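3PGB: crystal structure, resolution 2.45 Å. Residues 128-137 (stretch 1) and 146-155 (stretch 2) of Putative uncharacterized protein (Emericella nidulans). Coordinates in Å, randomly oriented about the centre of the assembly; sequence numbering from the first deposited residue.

Stretch 1 128-137: PTRHAHVRLN
Stretch 2 (146-155) FADILVGPLP

The strongest polar contact between side chains joins H133, R135 and D148. H133 NE2 donates a hydrogen bond to D148 OD2 at 2.8 Å. The same carboxylate oxygen forms a salt bridge with R135, with R135 NE to D148 OD2 at 3.5 Å. D148 OD2 lies near the plane of both the imidazole and the guanidinium, at their edges. The N-H of H133 NE2 points to it; R135 contributes its charge at longer range. H133 is t at chi1 (170°) with chi2 -140°. R135 has chi1 -75° (m), chi2 -150° (t), chi3 -136° and chi4 104°. D148 is m (-70°) with chi2 120°. H133 ND1, D148 OD1 and both terminal nitrogens of R135 are hydrogen-bonded elsewhere in the structure.

The backbones form an antiparallel pair of strands. Their N-to-C directions differ by 158°, and their axes approach to 4.6 Å. Phi and psi are extended throughout, mostly near -110/135. The register pairs A132 with V151, H133 with L150, V134 with I149, R135 with D148, L136 with A147 and N137 with F146. Among these pairs, R135 CA to D148 CA is the shortest CA-CA distance at 4.7 Å, and V134 CA to I149 CA is the longest at 5.3 Å.

Hydrogen-bonded and non-hydrogen-bonded pairs alternate. A132 N to V151 O is 2.7 Å, and V151 N to A132 O is 2.9 Å. V134 N to I149 O is 3.0 Å, and I149 N to V134 O is 2.9 Å. L136 N to A147 O is 3.0 Å, and A147 N to L136 O is 2.9 Å; this last bond is the most bent, at 143°. CA-H...O contacts supplement the ladder: R135 CA to A147 O and F146 CA to L136 O are both 3.2 Å.

Beyond this ladder, L154 N donates to R130 O at 3.0 Å. Water 1 bridges the same two residues, accepting from R130 N at 3.0 Å and donating to L154 O at 2.9 Å. The peptide bonds before P153 and P155 are both cis. G152 is fully extended (179/179). An ideal CB there would lie 2.2 Å from H131 ND1, a clash, so the bare glycine leaves room for the imidazole. H131 is m (-54°) with chi2 -95°, and its ND1 sits 3.7 Å from G152 CA.

The side chains of A132, V134, L136, A147, I149 and V151 share one face of the sheet and make an apolar layer. V134 (t) meets both I149 and V151: V134 CB to I149 CG1 is 3.7 Å, and V134 CG2 to V151 CG2 is 3.8 Å. I149 is p, t and V151 is t. L136 (m, t) reaches I149, with L136 CD1 to I149 CD1 at 3.8 Å.

The other face carries H133, R135, N137, F146, D148 and L150. N137 (t) lies against F146 (m, chi2 -70°), with N137 CG to F146 CE1 at 3.5 Å. L150, off-rotamer at chi1 (-93°), brings CD2 to 3.3 Å from A132 O. At the end far from the N137-F146 pair, T129 CG2 touches P153 CB at 3.6 Å. The contact buries 877 Å² in total.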

# COMPACT_ATOMS: atom_id res chain seq x y z
N PRO A 128 20.01 27.27 -21.24
CA PRO A 128 21.01 26.41 -21.87
C PRO A 128 20.83 26.25 -23.38
O PRO A 128 19.70 26.12 -23.86
CB PRO A 128 20.83 25.07 -21.15
CG PRO A 128 20.28 25.44 -19.82
CD PRO A 128 19.42 26.64 -20.05
N THR A 129 21.93 26.29 -24.12
CA THR A 129 21.88 26.10 -25.56
C THR A 129 21.40 24.69 -25.82
O THR A 129 21.84 23.75 -25.17
CB THR A 129 23.27 26.30 -26.21
OG1 THR A 129 23.74 27.63 -25.95
CG2 THR A 129 23.20 26.07 -27.73
N ARG A 130 20.47 24.55 -26.76
CA ARG A 130 19.89 23.25 -27.04
C ARG A 130 20.81 22.46 -27.94
O ARG A 130 21.41 23.02 -28.85
CB ARG A 130 18.53 23.37 -27.71
CG ARG A 130 17.57 24.34 -27.03
CD ARG A 130 16.12 24.03 -27.40
NE ARG A 130 15.47 23.33 -26.31
CZ ARG A 130 14.42 22.52 -26.43
NH1 ARG A 130 13.86 22.28 -27.61
NH2 ARG A 130 13.94 21.94 -25.33
N HIS A 131 20.91 21.15 -27.68
CA HIS A 131 21.59 20.21 -28.56
C HIS A 131 20.71 18.98 -28.72
O HIS A 131 19.97 18.62 -27.80
CB HIS A 131 22.94 19.78 -27.99
CG HIS A 131 23.84 20.92 -27.65
ND1 HIS A 131 24.79 21.41 -28.51
CD2 HIS A 131 23.92 21.68 -26.53
CE1 HIS A 131 25.42 22.42 -27.94
NE2 HIS A 131 24.91 22.60 -26.73
N ALA A 132 20.81 18.33 -29.88
CA ALA A 132 20.11 17.08 -30.11
C ALA A 132 21.01 15.90 -29.75
O ALA A 132 22.22 15.96 -29.92
CB ALA A 132 19.66 16.98 -31.57
N HIS A 133 20.39 14.86 -29.20
CA HIS A 133 21.02 13.56 -29.04
C HIS A 133 20.51 12.70 -30.19
O HIS A 133 19.30 12.57 -30.38
CB HIS A 133 20.68 12.96 -27.67
CG HIS A 133 21.08 11.52 -27.52
ND1 HIS A 133 20.29 10.60 -26.88
CD2 HIS A 133 22.18 10.85 -27.94
CE1 HIS A 133 20.89 9.42 -26.90
NE2 HIS A 133 22.04 9.55 -27.54
N VAL A 134 21.43 12.14 -30.97
CA VAL A 134 21.06 11.30 -32.10
C VAL A 134 21.69 9.92 -31.95
O VAL A 134 22.81 9.80 -31.46
CB VAL A 134 21.46 11.94 -33.44
CG1 VAL A 134 21.19 10.98 -34.61
CG2 VAL A 134 20.71 13.24 -33.65
N ARG A 135 20.94 8.89 -32.35
CA ARG A 135 21.43 7.52 -32.39
C ARG A 135 21.36 6.98 -33.80
O ARG A 135 20.32 7.08 -34.46
CB ARG A 135 20.60 6.60 -31.51
CG ARG A 135 20.86 6.77 -30.04
CD ARG A 135 20.65 5.48 -29.27
NE ARG A 135 19.91 5.73 -28.05
CZ ARG A 135 18.62 5.45 -27.85
NH1 ARG A 135 17.89 4.85 -28.79
NH2 ARG A 135 18.07 5.75 -26.69
N LEU A 136 22.46 6.40 -34.26
CA LEU A 136 22.53 5.83 -35.59
C LEU A 136 22.64 4.32 -35.49
O LEU A 136 23.39 3.80 -34.66
CB LEU A 136 23.73 6.41 -36.34
CG LEU A 136 23.77 7.94 -36.43
CD1 LEU A 136 25.14 8.42 -36.93
CD2 LEU A 136 22.65 8.45 -37.32
N ASN A 137 21.88 3.62 -36.33
CA ASN A 137 22.03 2.18 -36.48
C ASN A 137 22.87 1.95 -37.73
O ASN A 137 22.37 2.04 -38.85
CB ASN A 137 20.66 1.50 -36.60
CG ASN A 137 20.73 -0.01 -36.46
OD1 ASN A 137 21.82 -0.59 -36.34
ND2 ASN A 137 19.58 -0.66 -36.49
N PHE A 146 25.58 0.59 -32.88
CA PHE A 146 24.76 1.76 -32.56
C PHE A 146 25.70 2.89 -32.19
O PHE A 146 26.74 2.64 -31.59
CB PHE A 146 23.80 1.46 -31.41
CG PHE A 146 22.69 0.52 -31.77
CD1 PHE A 146 21.68 0.91 -32.64
CD2 PHE A 146 22.64 -0.76 -31.24
CE1 PHE A 146 20.66 0.05 -32.98
CE2 PHE A 146 21.62 -1.63 -31.58
CZ PHE A 146 20.63 -1.23 -32.45
N ALA A 147 25.35 4.11 -32.55
CA ALA A 147 26.23 5.26 -32.32
C ALA A 147 25.49 6.43 -31.69
O ALA A 147 24.64 7.05 -32.34
CB ALA A 147 26.89 5.68 -33.63
N ASP A 148 25.81 6.74 -30.43
CA ASP A 148 25.32 7.94 -29.77
C ASP A 148 26.18 9.15 -30.16
O ASP A 148 27.40 9.14 -29.95
CB ASP A 148 25.36 7.77 -28.24
CG ASP A 148 24.33 6.78 -27.73
OD1 ASP A 148 24.73 5.77 -27.11
OD2 ASP A 148 23.12 7.02 -27.91
N ILE A 149 25.55 10.18 -30.72
CA ILE A 149 26.24 11.42 -31.11
C ILE A 149 25.49 12.66 -30.61
O ILE A 149 24.33 12.57 -30.21
CB ILE A 149 26.46 11.50 -32.65
CG1 ILE A 149 25.12 11.55 -33.39
CG2 ILE A 149 27.24 10.30 -33.14
CD1 ILE A 149 25.25 11.67 -34.90
N LEU A 150 26.16 13.82 -30.62
CA LEU A 150 25.53 15.10 -30.29
C LEU A 150 25.47 15.99 -31.52
O LEU A 150 26.49 16.19 -32.18
CB LEU A 150 26.32 15.85 -29.21
CG LEU A 150 25.96 15.69 -27.74
CD1 LEU A 150 26.62 16.82 -26.94
CD2 LEU A 150 24.45 15.69 -27.50
N VAL A 151 24.28 16.52 -31.82
CA VAL A 151 24.12 17.45 -32.93
C VAL A 151 23.72 18.83 -32.40
O VAL A 151 22.66 18.98 -31.77
CB VAL A 151 23.07 16.96 -33.94
CG1 VAL A 151 22.84 18.01 -35.02
CG2 VAL A 151 23.51 15.63 -34.55
N GLY A 152 24.57 19.82 -32.64
CA GLY A 152 24.31 21.17 -32.16
C GLY A 152 25.41 22.14 -32.52
O GLY A 152 26.40 21.75 -33.13
N PRO A 153 25.25 23.43 -32.15
CA PRO A 153 24.10 23.96 -31.41
C PRO A 153 22.85 24.08 -32.27
O PRO A 153 22.94 24.13 -33.50
CB PRO A 153 24.57 25.36 -30.98
CG PRO A 153 26.03 25.44 -31.31
CD PRO A 153 26.22 24.49 -32.45
N LEU A 154 21.70 24.11 -31.61
CA LEU A 154 20.44 24.42 -32.27
C LEU A 154 20.11 25.90 -32.00
O LEU A 154 20.59 26.46 -31.02
CB LEU A 154 19.31 23.51 -31.77
CG LEU A 154 19.48 22.00 -31.97
CD1 LEU A 154 18.18 21.27 -31.64
CD2 LEU A 154 19.92 21.66 -33.38
N PRO A 155 19.33 26.54 -32.89
CA PRO A 155 18.74 26.01 -34.13
C PRO A 155 19.80 25.60 -35.15
O PRO A 155 20.92 26.09 -35.11
CB PRO A 155 17.91 27.19 -34.67
CG PRO A 155 17.83 28.18 -33.54
CD PRO A 155 19.04 27.97 -32.70
O HOH W 1 19.59 26.92 -28.32